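Local coordinates for putative uncharacterized protein (PDB 4GNX) that forms an OB-fold subunit of Ustilago maydis replication protein A and binds single-stranded DNA, at residues 57-62 with 66-71; 14-19 with 30-35; 88-93 with 115-120; 39-44 with 104-109. One frame throughout, in Å; residues are numbered along the deposited sequence.

In the fold
From the N terminus, interaction 2 closes first, bringing helix 14-19 against the turn at 30-35 before the long strand 38-50 begins. Interaction 4 opens on that strand and is completed only at 104-109, joining two strands through the interior of the barrel. Within this span the hairpin of interaction 1 opens and closes, and its strands pair with 38-50 and 103-108. Interaction 3 starts at 88-93, inside the same span, but ends at 115-120, beyond it, so interactions 3 and 4 cross; it fixes the start of the C-terminal helix to the sheet. Ile17 of the first helix packs on Leu39 and Phe41 of interaction 4.

Interaction 1: residues 57-62 with 66-71; sequences YSVEDG and IEVRQW. With nucleotides of chain G.
Tyr57 and Val68 form an antiparallel hydrogen-bonded pair: Tyr57 N donates to Val68 O over 3.0 Å, and Val68 N returns a bond of 3.1 Å to Tyr57 O. Val59 and Ile66 repeat the exchange, with Val59 N to Ile66 O at 2.9 Å and Ile66 N to Val59 O at 2.8 Å. Between them lies the non-hydrogen-bonded pair Ser58 and Glu67, where Glu67 CA turns its hydrogen to Tyr57 O and gives that carbonyl a second, weaker partner. The backbone of Ser58 bonds instead to Arg46 and Asn47, that of Glu67 to Ile106, while Ser58 OG pairs with Gln65.

The phenol of Tyr57 is satisfied within the hairpin, its OH donating to Gln70 OE1 over 3.1 Å. The ring and amide planes stand 69° apart, and the hydroxyl approaches tilted 27° from the plane of the amide carbonyl. Gln70 reaches it by a chain extended beyond CG. On the Val59 face, Val59 CB meets Val68 CG1 at 3.8 Å.

Farther along the second strand, O2 of DT25 of chain G lies 3.6 Å above one face of the Arg69 guanidinium, and the poorly ordered Trp71 borders DT23 and DT24 of chain G. Main-chain polar groups are thus spent on the sheet, while side chains of the same strand meet the DNA.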
# COMPACT_ATOMS: atom_id res chain seq x y z
N TYR B 57 20.62 7.95 -23.45
CA TYR B 57 19.82 6.74 -23.67
C TYR B 57 18.51 7.13 -24.29
O TYR B 57 17.90 8.13 -23.90
CB TYR B 57 19.51 6.04 -22.35
CG TYR B 57 20.73 5.71 -21.55
CD1 TYR B 57 21.20 6.60 -20.58
CD2 TYR B 57 21.44 4.52 -21.76
CE1 TYR B 57 22.34 6.32 -19.83
CE2 TYR B 57 22.58 4.22 -21.02
CZ TYR B 57 23.03 5.12 -20.05
OH TYR B 57 24.15 4.86 -19.29
N SER B 58 18.06 6.34 -25.26
CA SER B 58 16.71 6.50 -25.77
C SER B 58 15.90 5.51 -25.02
O SER B 58 16.25 4.34 -24.91
CB SER B 58 16.62 6.22 -27.24
OG SER B 58 15.26 6.30 -27.63
N VAL B 59 14.80 5.96 -24.47
CA VAL B 59 14.11 5.17 -23.50
C VAL B 59 12.60 5.20 -23.75
O VAL B 59 12.01 6.22 -24.12
CB VAL B 59 14.53 5.66 -22.10
CG1 VAL B 59 13.33 6.01 -21.21
CG2 VAL B 59 15.51 4.69 -21.47
N GLU B 60 11.98 4.04 -23.53
CA GLU B 60 10.61 3.81 -23.96
C GLU B 60 9.92 2.81 -23.01
O GLU B 60 10.52 1.77 -22.65
CB GLU B 60 10.65 3.32 -25.42
CG GLU B 60 9.37 2.71 -25.94
CD GLU B 60 9.29 1.22 -25.68
OE1 GLU B 60 10.29 0.52 -26.01
OE2 GLU B 60 8.25 0.74 -25.16
N ASP B 61 8.69 3.13 -22.58
CA ASP B 61 7.90 2.35 -21.62
C ASP B 61 6.49 2.01 -22.12
O ASP B 61 5.54 1.95 -21.34
CB ASP B 61 7.75 3.14 -20.32
CG ASP B 61 6.82 4.36 -20.47
OD1 ASP B 61 6.37 4.65 -21.61
OD2 ASP B 61 6.52 5.05 -19.44
N GLY B 62 6.33 1.84 -23.43
CA GLY B 62 5.05 1.49 -23.99
C GLY B 62 4.04 2.62 -24.01
O GLY B 62 2.94 2.47 -24.56
N ILE B 66 11.43 8.90 -24.60
CA ILE B 66 12.12 10.12 -24.20
C ILE B 66 13.61 9.86 -24.05
O ILE B 66 14.01 8.70 -23.89
CB ILE B 66 11.53 10.73 -22.91
CG1 ILE B 66 12.03 12.16 -22.75
CG2 ILE B 66 11.86 9.87 -21.70
CD1 ILE B 66 11.24 12.97 -21.76
N GLU B 67 14.40 10.93 -24.15
CA GLU B 67 15.83 10.87 -23.91
C GLU B 67 16.11 11.10 -22.46
O GLU B 67 15.56 12.00 -21.85
CB GLU B 67 16.58 11.94 -24.69
CG GLU B 67 17.33 11.42 -25.89
CD GLU B 67 16.50 11.51 -27.15
OE1 GLU B 67 16.44 12.62 -27.75
OE2 GLU B 67 15.92 10.46 -27.55
N VAL B 68 16.98 10.26 -21.90
CA VAL B 68 17.56 10.53 -20.60
C VAL B 68 19.08 10.58 -20.68
O VAL B 68 19.72 9.61 -21.10
CB VAL B 68 17.01 9.60 -19.48
CG1 VAL B 68 16.30 8.38 -20.06
CG2 VAL B 68 18.10 9.24 -18.47
N ARG B 69 19.66 11.72 -20.35
CA ARG B 69 21.10 11.82 -20.36
C ARG B 69 21.61 11.92 -18.94
O ARG B 69 21.07 12.67 -18.12
CB ARG B 69 21.60 12.94 -21.25
CG ARG B 69 20.92 14.28 -21.06
CD ARG B 69 21.49 15.28 -22.06
NE ARG B 69 21.31 14.86 -23.46
CZ ARG B 69 20.15 14.92 -24.12
NH1 ARG B 69 19.06 15.38 -23.53
NH2 ARG B 69 20.09 14.50 -25.38
N GLN B 70 22.63 11.11 -18.67
CA GLN B 70 23.27 11.10 -17.37
C GLN B 70 24.70 11.52 -17.53
O GLN B 70 25.33 11.26 -18.55
CB GLN B 70 23.12 9.74 -16.67
CG GLN B 70 24.11 8.66 -17.06
CD GLN B 70 24.01 7.44 -16.17
OE1 GLN B 70 24.38 6.33 -16.58
NE2 GLN B 70 23.50 7.63 -14.94
N TRP B 71 25.22 12.18 -16.50
CA TRP B 71 26.46 12.94 -16.64
C TRP B 71 27.65 12.23 -16.08
O TRP B 71 27.57 11.53 -15.07
CB TRP B 71 26.27 14.34 -16.07
CG TRP B 71 25.12 15.03 -16.77
CD1 TRP B 71 23.75 14.95 -16.47
CD2 TRP B 71 25.19 15.87 -17.97
NE1 TRP B 71 23.00 15.69 -17.37
CE2 TRP B 71 23.81 16.27 -18.29
CE3 TRP B 71 26.23 16.33 -18.78
CZ2 TRP B 71 23.51 17.08 -19.37
CZ3 TRP B 71 25.91 17.16 -19.87
CH2 TRP B 71 24.59 17.52 -20.15
P DT G 23 27.82 19.48 -16.06
OP1 DT G 23 26.85 18.35 -16.17
OP2 DT G 23 29.24 19.19 -15.72
O5' DT G 23 27.81 20.28 -17.44
C5' DT G 23 27.03 19.83 -18.56
C4' DT G 23 26.38 21.00 -19.26
O4' DT G 23 25.32 21.52 -18.41
C3' DT G 23 27.31 22.18 -19.53
O3' DT G 23 27.77 22.10 -20.89
C2' DT G 23 26.44 23.41 -19.33
C1' DT G 23 25.28 22.94 -18.46
N1 DT G 23 25.30 23.43 -17.06
C2 DT G 23 24.24 23.12 -16.24
O2 DT G 23 23.29 22.45 -16.60
N3 DT G 23 24.35 23.61 -14.96
C4 DT G 23 25.38 24.37 -14.44
O4 DT G 23 25.33 24.74 -13.27
C5 DT G 23 26.45 24.66 -15.36
C7 DT G 23 27.61 25.48 -14.89
C6 DT G 23 26.36 24.19 -16.61
P DT G 25 26.84 19.06 -26.93
OP1 DT G 25 27.61 18.26 -25.95
OP2 DT G 25 27.39 19.28 -28.29
O5' DT G 25 25.42 18.35 -27.08
C5' DT G 25 24.60 18.52 -28.25
C4' DT G 25 23.16 18.22 -27.89
O4' DT G 25 22.87 18.83 -26.62
C3' DT G 25 22.11 18.77 -28.85
O3' DT G 25 21.74 17.77 -29.82
C2' DT G 25 20.93 19.10 -27.95
C1' DT G 25 21.47 18.98 -26.52
N1 DT G 25 21.19 20.14 -25.63
C2 DT G 25 20.97 19.89 -24.29
O2 DT G 25 21.00 18.77 -23.80
N3 DT G 25 20.70 21.01 -23.54
C4 DT G 25 20.63 22.32 -23.98
O4 DT G 25 20.38 23.22 -23.19
C5 DT G 25 20.87 22.51 -25.40
C7 DT G 25 20.83 23.89 -25.96
C6 DT G 25 21.14 21.42 -26.14
P DT G 24 29.28 21.70 -21.28
OP1 DT G 24 29.63 20.46 -20.54
OP2 DT G 24 30.12 22.92 -21.11
O5' DT G 24 29.25 21.33 -22.83
C5' DT G 24 28.16 21.72 -23.69
C4' DT G 24 27.23 20.55 -23.91
O4' DT G 24 26.52 20.26 -22.69
C3' DT G 24 26.14 20.80 -24.96
O3' DT G 24 26.58 20.52 -26.29
C2' DT G 24 25.01 19.90 -24.48
C1' DT G 24 25.15 19.96 -22.97
N1 DT G 24 24.31 20.98 -22.31
C2 DT G 24 23.18 20.56 -21.65
O2 DT G 24 22.84 19.38 -21.60
N3 DT G 24 22.44 21.56 -21.07
C4 DT G 24 22.72 22.91 -21.07
O4 DT G 24 21.97 23.70 -20.50
C5 DT G 24 23.92 23.29 -21.78
C7 DT G 24 24.31 24.73 -21.84
C6 DT G 24 24.65 22.32 -22.35

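Interaction 2: residues 14-19 with 30-35; sequences IRQILN and ILDGAE
Gln16 and Leu31 carry this contact, their side chains crossing at about a right angle. Leu31 straddles the base of the glutamine with its two methyls: CD2 lies 3.7 Å from Gln16 CB and CD1 3.8 Å from the same atom, with CD1 also lying close to the carbonyl of Gln16. Because Leu31 CG is anti to the backbone N (chi1 -169°), the branch is directed at the helix. Gln16 runs extended beyond CG, and its NE2 passes 3.8 Å from Leu31 CD2, so that this one methyl lies along the glutamine from CB to the amide nitrogen.

The amide nitrogen then points past the carboxylate of Asp32, these side chains again crossing at about a right angle, with the two planes 47° apart. Gln16 NE2 and Asp32 OD2 stay 4.0 Å from each other, too far for a hydrogen bond, so the approach is polar but loose. The other end of the amide is engaged: Gln16 OE1 accepts from Thr13 N just ahead of the helix.

Leu31 and Asp32 are presented by a type I' turn from Leu31 to Ala34, closed by Leu31 N to Ala34 O at 2.8 Å and Ala34 N to Leu31 O at 3.0 Å. Arg10 NH1 bonds to Leu31 O and ties the turn to the N-terminal strand.

His131 of helix 117-135 touches both Gln16 and Asp32, while Ile17 points away from the 30-35 segment and packs on Leu39 and Phe41 of strand 38-50 and on Ile66 of strand 65-71. Helix 14-19 therefore lies between the barrel strands and the small hairpin, with the C-terminal helix running past both.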
# COMPACT_ATOMS: atom_id res chain seq x y z
N ILE B 14 6.08 8.03 -19.11
CA ILE B 14 6.65 8.92 -20.07
C ILE B 14 5.56 9.79 -20.68
O ILE B 14 5.81 10.99 -20.92
CB ILE B 14 7.46 8.14 -21.12
CG1 ILE B 14 8.69 7.51 -20.43
CG2 ILE B 14 7.84 9.07 -22.29
CD1 ILE B 14 9.48 6.54 -21.28
N ARG B 15 4.36 9.23 -20.86
CA ARG B 15 3.25 10.01 -21.40
C ARG B 15 2.92 11.25 -20.58
O ARG B 15 2.68 12.35 -21.15
CB ARG B 15 1.99 9.19 -21.50
CG ARG B 15 0.93 9.81 -22.39
CD ARG B 15 1.13 9.26 -23.80
NE ARG B 15 1.70 10.23 -24.73
CZ ARG B 15 2.34 9.94 -25.85
NH1 ARG B 15 2.56 8.68 -26.21
NH2 ARG B 15 2.79 10.93 -26.60
N GLN B 16 2.87 11.07 -19.25
CA GLN B 16 2.65 12.20 -18.34
C GLN B 16 3.77 13.19 -18.45
O GLN B 16 3.53 14.40 -18.53
CB GLN B 16 2.51 11.75 -16.90
CG GLN B 16 1.19 11.10 -16.53
CD GLN B 16 1.27 10.44 -15.16
OE1 GLN B 16 2.18 9.61 -14.90
NE2 GLN B 16 0.37 10.83 -14.27
N ILE B 17 5.01 12.71 -18.50
CA ILE B 17 6.12 13.62 -18.77
C ILE B 17 5.81 14.44 -20.03
O ILE B 17 5.88 15.66 -19.99
CB ILE B 17 7.47 12.90 -18.88
CG1 ILE B 17 7.74 12.15 -17.58
CG2 ILE B 17 8.57 13.90 -19.14
CD1 ILE B 17 8.90 11.20 -17.66
N LEU B 18 5.41 13.77 -21.11
CA LEU B 18 5.11 14.45 -22.36
C LEU B 18 3.89 15.38 -22.32
O LEU B 18 3.78 16.32 -23.12
CB LEU B 18 4.93 13.42 -23.49
CG LEU B 18 6.16 12.58 -23.88
CD1 LEU B 18 5.79 11.46 -24.83
CD2 LEU B 18 7.29 13.42 -24.46
N ASN B 19 2.96 15.11 -21.40
CA ASN B 19 1.78 15.95 -21.34
C ASN B 19 1.86 17.03 -20.30
O ASN B 19 0.93 17.81 -20.17
CB ASN B 19 0.54 15.12 -21.10
CG ASN B 19 0.14 14.35 -22.32
OD1 ASN B 19 0.34 14.81 -23.45
ND2 ASN B 19 -0.42 13.18 -22.12
N ILE B 30 4.36 21.55 -14.78
CA ILE B 30 3.19 21.27 -13.98
C ILE B 30 2.48 20.03 -14.48
O ILE B 30 2.11 19.97 -15.63
CB ILE B 30 2.24 22.48 -13.94
CG1 ILE B 30 2.91 23.61 -13.17
CG2 ILE B 30 0.92 22.12 -13.28
CD1 ILE B 30 2.31 24.98 -13.39
N LEU B 31 2.32 19.05 -13.61
CA LEU B 31 1.53 17.88 -13.93
C LEU B 31 0.43 17.71 -12.90
O LEU B 31 0.70 17.75 -11.70
CB LEU B 31 2.40 16.63 -14.01
CG LEU B 31 1.70 15.41 -14.60
CD1 LEU B 31 1.80 15.45 -16.11
CD2 LEU B 31 2.31 14.11 -14.09
N ASP B 32 -0.79 17.53 -13.40
CA ASP B 32 -1.99 17.41 -12.57
C ASP B 32 -2.07 18.54 -11.53
O ASP B 32 -2.38 18.31 -10.37
CB ASP B 32 -2.09 16.03 -11.90
CG ASP B 32 -2.02 14.86 -12.90
OD1 ASP B 32 -2.34 15.03 -14.10
OD2 ASP B 32 -1.63 13.74 -12.47
N GLY B 33 -1.80 19.77 -11.96
CA GLY B 33 -1.87 20.92 -11.06
C GLY B 33 -0.88 20.84 -9.90
O GLY B 33 -1.17 21.31 -8.79
N ALA B 34 0.27 20.23 -10.15
CA ALA B 34 1.32 20.15 -9.15
C ALA B 34 2.68 20.27 -9.80
O ALA B 34 2.88 19.78 -10.92
CB ALA B 34 1.21 18.87 -8.36
N GLU B 35 3.59 20.93 -9.11
CA GLU B 35 4.96 21.08 -9.55
C GLU B 35 5.55 19.71 -9.85
O GLU B 35 5.36 18.76 -9.08
CB GLU B 35 5.75 21.77 -8.45
CG GLU B 35 6.90 22.65 -8.93
CD GLU B 35 8.29 22.07 -8.67
OE1 GLU B 35 8.43 20.82 -8.57
OE2 GLU B 35 9.26 22.87 -8.58

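Interaction 3: residues 88-93 with 115-120; sequences NVYVRV and IDYNEV
Val120 lies over one face of the Tyr90 ring, its CG2 4.0 Å from the centroid and 18° off the ring normal, a CH-pi contact; the other methyl, CG1, reaches Tyr90 CE2 at 3.7 Å. The Tyr117 ring meets Tyr90 with its edge, CE1 of each ring being 4.1 Å from the other, and has CB of Val120 above one of its own faces. Both phenol hydroxyls bond to Glu62 of a neighbouring subunit, so the aromatic pair is pinned at its polar ends by another chain.

The third flat group, the guanidinium of Arg92, takes Glu119 at its edge. NH1 and OE2 form a salt bridge, with the planes 39° apart, although the modelled separation is too short to be trusted. Arg92 gets there by bending at chi2 and chi3, with NE bonded to Thr40 OG1. Glu119 OE2 also bridges to Arg112, so one carboxylate oxygen would balance two positive charges.

Asp116 is the N-cap of the helix: its OD2 accepts from Glu119 N at 3.3 Å, the donor lying above the carboxylate plane.

Strand 90-100, from which Tyr90 and Arg92 project, runs between strands 38-50 and 110-113. The first turn of helix 117-135 thus rests on this sheet a short link, 114-116, after strand 110-113.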
# COMPACT_ATOMS: atom_id res chain seq x y z
N ASN B 88 17.52 -2.90 -24.87
CA ASN B 88 16.49 -3.91 -24.68
C ASN B 88 16.45 -4.46 -23.23
O ASN B 88 16.17 -5.64 -22.99
CB ASN B 88 16.65 -5.01 -25.72
CG ASN B 88 15.43 -5.88 -25.85
OD1 ASN B 88 14.27 -5.40 -25.78
ND2 ASN B 88 15.67 -7.18 -26.03
N VAL B 89 16.68 -3.55 -22.27
CA VAL B 89 16.80 -3.88 -20.84
C VAL B 89 15.94 -2.91 -20.02
O VAL B 89 15.96 -1.70 -20.24
CB VAL B 89 18.30 -3.79 -20.39
CG1 VAL B 89 18.42 -3.50 -18.91
CG2 VAL B 89 19.08 -5.05 -20.76
N TYR B 90 15.17 -3.43 -19.06
CA TYR B 90 14.43 -2.54 -18.19
C TYR B 90 15.32 -1.82 -17.18
O TYR B 90 16.30 -2.38 -16.68
CB TYR B 90 13.29 -3.26 -17.50
CG TYR B 90 12.02 -3.26 -18.31
CD1 TYR B 90 11.66 -4.36 -19.07
CD2 TYR B 90 11.15 -2.15 -18.32
CE1 TYR B 90 10.50 -4.36 -19.81
CE2 TYR B 90 9.98 -2.15 -19.05
CZ TYR B 90 9.66 -3.25 -19.80
OH TYR B 90 8.52 -3.28 -20.56
N VAL B 91 14.99 -0.57 -16.90
CA VAL B 91 15.74 0.23 -15.94
C VAL B 91 14.83 1.15 -15.13
O VAL B 91 13.78 1.60 -15.63
CB VAL B 91 16.76 1.13 -16.62
CG1 VAL B 91 17.75 0.31 -17.43
CG2 VAL B 91 16.04 2.14 -17.49
N ARG B 92 15.27 1.41 -13.90
CA ARG B 92 14.63 2.39 -13.02
C ARG B 92 15.37 3.70 -13.26
O ARG B 92 16.60 3.76 -13.20
CB ARG B 92 14.72 1.90 -11.54
CG ARG B 92 13.94 2.61 -10.42
CD ARG B 92 12.88 3.57 -10.91
NE ARG B 92 11.58 3.65 -10.21
CZ ARG B 92 10.82 2.62 -9.85
NH1 ARG B 92 11.27 1.39 -10.01
NH2 ARG B 92 9.61 2.82 -9.32
N VAL B 93 14.63 4.75 -13.58
CA VAL B 93 15.24 6.05 -13.84
C VAL B 93 14.86 7.03 -12.76
O VAL B 93 13.69 7.17 -12.44
CB VAL B 93 14.81 6.60 -15.22
CG1 VAL B 93 15.33 8.03 -15.43
CG2 VAL B 93 15.29 5.67 -16.33
N ILE B 115 15.12 -4.77 -10.89
CA ILE B 115 15.34 -5.91 -9.99
C ILE B 115 14.72 -7.20 -10.55
O ILE B 115 15.43 -8.20 -10.83
CB ILE B 115 14.84 -5.61 -8.53
CG1 ILE B 115 15.34 -4.24 -8.02
CG2 ILE B 115 15.28 -6.72 -7.57
CD1 ILE B 115 15.09 -3.96 -6.55
N ASP B 116 13.39 -7.17 -10.67
CA ASP B 116 12.59 -8.21 -11.28
C ASP B 116 11.49 -7.51 -12.09
O ASP B 116 11.29 -6.30 -11.97
CB ASP B 116 12.00 -9.12 -10.19
CG ASP B 116 11.10 -8.38 -9.20
OD1 ASP B 116 10.50 -9.03 -8.30
OD2 ASP B 116 10.97 -7.15 -9.31
N TYR B 117 10.78 -8.28 -12.91
CA TYR B 117 9.73 -7.73 -13.75
C TYR B 117 8.57 -7.16 -12.95
O TYR B 117 7.94 -6.20 -13.39
CB TYR B 117 9.21 -8.79 -14.72
CG TYR B 117 8.29 -8.21 -15.73
CD1 TYR B 117 8.80 -7.46 -16.78
CD2 TYR B 117 6.92 -8.36 -15.62
CE1 TYR B 117 7.96 -6.88 -17.72
CE2 TYR B 117 6.07 -7.80 -16.54
CZ TYR B 117 6.60 -7.05 -17.60
OH TYR B 117 5.78 -6.47 -18.55
N ASN B 118 8.28 -7.74 -11.79
CA ASN B 118 7.23 -7.21 -10.94
C ASN B 118 7.42 -5.74 -10.62
O ASN B 118 6.44 -5.04 -10.39
CB ASN B 118 7.15 -7.99 -9.64
CG ASN B 118 6.68 -9.40 -9.83
OD1 ASN B 118 5.57 -9.64 -10.30
ND2 ASN B 118 7.51 -10.36 -9.45
N GLU B 119 8.65 -5.25 -10.59
CA GLU B 119 8.85 -3.84 -10.36
C GLU B 119 8.24 -2.99 -11.46
O GLU B 119 7.62 -1.94 -11.19
CB GLU B 119 10.32 -3.51 -10.21
CG GLU B 119 10.54 -2.05 -9.82
CD GLU B 119 12.00 -1.69 -9.55
OE1 GLU B 119 12.92 -2.47 -9.91
OE2 GLU B 119 12.22 -0.61 -8.98
N VAL B 120 8.42 -3.42 -12.71
CA VAL B 120 7.81 -2.76 -13.87
C VAL B 120 6.29 -2.65 -13.66
O VAL B 120 5.67 -1.59 -13.89
CB VAL B 120 8.04 -3.54 -15.14
CG1 VAL B 120 7.55 -2.74 -16.33
CG2 VAL B 120 9.52 -3.90 -15.31

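Interaction 4: residues 39-44 with 104-109; sequences LTFVAV and RSISSG. With nucleotides of chain G.
In the hydrophobic core of the OB barrel, Leu39 and Phe41 meet Ile106; the centre of the contact lies about 2 Å from the centre of the chain. Strands 38-50 and 103-108 are not paired here: the nearest CA atoms, of Leu39 and Ile106, are 9.0 Å apart, and side chains bridge the interval.

Leu39 and Ile106 reach toward each other tip to tip, with Leu39 CD1 4.1 Å from Ile106 CD1. Phe41 and Ile106 slide past one another in opposite directions, and the isoleucine meets the rim of the ring, Ile106 CG1 lying 3.7 Å from Phe41 CE2 near the ring plane. Leu39 CD1 and Ala43 CB also border the edge of that ring. With Ile106 CG1 anti to the carbonyl carbon (chi1 -60°), one chain serves both partners: CG1 for the phenylalanine, CD1 for the leucine. Ile17 of helix 14-19 packs on all three.

The next residue points the other way, out to the nucleic acid: Ser107 OG donates to O2 of DT21 of chain G over 2.7 Å. A strand with an apolar residue inside and a DNA-binding serine outside suits the OB fold, whose barrel encloses its core and binds single-stranded DNA on its outer surface.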
# COMPACT_ATOMS: atom_id res chain seq x y z
N LEU B 39 11.47 13.15 -10.49
CA LEU B 39 10.51 12.14 -10.90
C LEU B 39 11.21 10.81 -11.12
O LEU B 39 12.43 10.76 -11.27
CB LEU B 39 9.83 12.57 -12.19
CG LEU B 39 10.70 12.82 -13.45
CD1 LEU B 39 10.88 11.55 -14.27
CD2 LEU B 39 10.08 13.89 -14.32
N THR B 40 10.43 9.74 -11.16
CA THR B 40 10.99 8.42 -11.41
C THR B 40 10.11 7.54 -12.29
O THR B 40 8.88 7.63 -12.28
CB THR B 40 11.27 7.67 -10.11
OG1 THR B 40 11.81 6.38 -10.45
CG2 THR B 40 9.99 7.49 -9.25
N PHE B 41 10.75 6.65 -13.03
CA PHE B 41 10.01 5.76 -13.91
C PHE B 41 10.85 4.58 -14.39
O PHE B 41 12.08 4.55 -14.23
CB PHE B 41 9.42 6.53 -15.10
CG PHE B 41 10.44 7.07 -16.05
CD1 PHE B 41 10.85 6.31 -17.14
CD2 PHE B 41 10.97 8.33 -15.87
CE1 PHE B 41 11.79 6.80 -18.03
CE2 PHE B 41 11.92 8.82 -16.76
CZ PHE B 41 12.33 8.05 -17.84
N VAL B 42 10.17 3.61 -14.98
CA VAL B 42 10.81 2.37 -15.42
C VAL B 42 10.57 2.27 -16.91
O VAL B 42 9.50 2.61 -17.39
CB VAL B 42 10.21 1.17 -14.71
CG1 VAL B 42 10.73 -0.12 -15.30
CG2 VAL B 42 10.51 1.23 -13.21
N ALA B 43 11.57 1.83 -17.66
CA ALA B 43 11.52 1.90 -19.11
C ALA B 43 12.58 0.98 -19.69
O ALA B 43 13.44 0.48 -18.96
CB ALA B 43 11.75 3.31 -19.59
N VAL B 44 12.51 0.80 -21.02
CA VAL B 44 13.46 -0.03 -21.74
C VAL B 44 14.39 0.82 -22.60
O VAL B 44 13.94 1.71 -23.35
CB VAL B 44 12.75 -1.06 -22.62
CG1 VAL B 44 13.75 -1.98 -23.31
CG2 VAL B 44 11.82 -1.89 -21.76
N ARG B 104 12.03 17.92 -24.63
CA ARG B 104 11.99 17.50 -23.25
C ARG B 104 12.83 16.27 -23.08
O ARG B 104 12.75 15.32 -23.87
CB ARG B 104 10.57 17.14 -22.86
CG ARG B 104 9.66 18.31 -22.71
CD ARG B 104 8.25 17.87 -22.42
NE ARG B 104 7.38 19.04 -22.42
CZ ARG B 104 6.19 19.08 -21.85
NH1 ARG B 104 5.72 18.00 -21.25
NH2 ARG B 104 5.48 20.18 -21.88
N SER B 105 13.61 16.26 -22.02
CA SER B 105 14.38 15.08 -21.69
C SER B 105 14.63 15.04 -20.21
O SER B 105 14.55 16.05 -19.53
CB SER B 105 15.71 15.08 -22.44
OG SER B 105 16.33 16.33 -22.27
N ILE B 106 14.93 13.85 -19.72
CA ILE B 106 15.26 13.68 -18.34
C ILE B 106 16.74 13.89 -18.14
O ILE B 106 17.56 13.30 -18.82
CB ILE B 106 14.91 12.26 -17.89
CG1 ILE B 106 13.40 11.99 -18.07
CG2 ILE B 106 15.33 12.05 -16.44
CD1 ILE B 106 12.50 13.15 -17.67
N SER B 107 17.08 14.76 -17.20
CA SER B 107 18.45 14.83 -16.72
C SER B 107 18.57 13.94 -15.50
O SER B 107 17.88 14.15 -14.50
CB SER B 107 18.82 16.26 -16.36
OG SER B 107 19.85 16.23 -15.41
N SER B 108 19.42 12.92 -15.60
CA SER B 108 19.46 11.84 -14.61
C SER B 108 20.79 11.71 -13.90
O SER B 108 21.83 11.99 -14.47
CB SER B 108 19.13 10.50 -15.27
OG SER B 108 19.39 9.41 -14.39
N GLY B 109 20.75 11.25 -12.66
CA GLY B 109 21.96 10.88 -11.95
C GLY B 109 21.99 9.39 -11.78
O GLY B 109 23.02 8.75 -11.96
P DT G 21 23.62 13.18 -7.81
OP1 DT G 21 23.82 11.78 -7.35
OP2 DT G 21 24.64 14.22 -7.48
O5' DT G 21 23.45 13.14 -9.39
C5' DT G 21 24.60 13.19 -10.27
C4' DT G 21 24.43 14.28 -11.30
O4' DT G 21 23.09 14.25 -11.84
C3' DT G 21 24.68 15.71 -10.79
O3' DT G 21 25.66 16.39 -11.60
C2' DT G 21 23.29 16.35 -10.77
C1' DT G 21 22.46 15.52 -11.74
N1 DT G 21 21.05 15.30 -11.34
C2 DT G 21 20.05 16.02 -11.97
O2 DT G 21 20.27 16.85 -12.83
N3 DT G 21 18.78 15.73 -11.53
C4 DT G 21 18.41 14.81 -10.56
O4 DT G 21 17.23 14.66 -10.28
C5 DT G 21 19.51 14.09 -9.96
C7 DT G 21 19.21 13.07 -8.90
C6 DT G 21 20.75 14.36 -10.37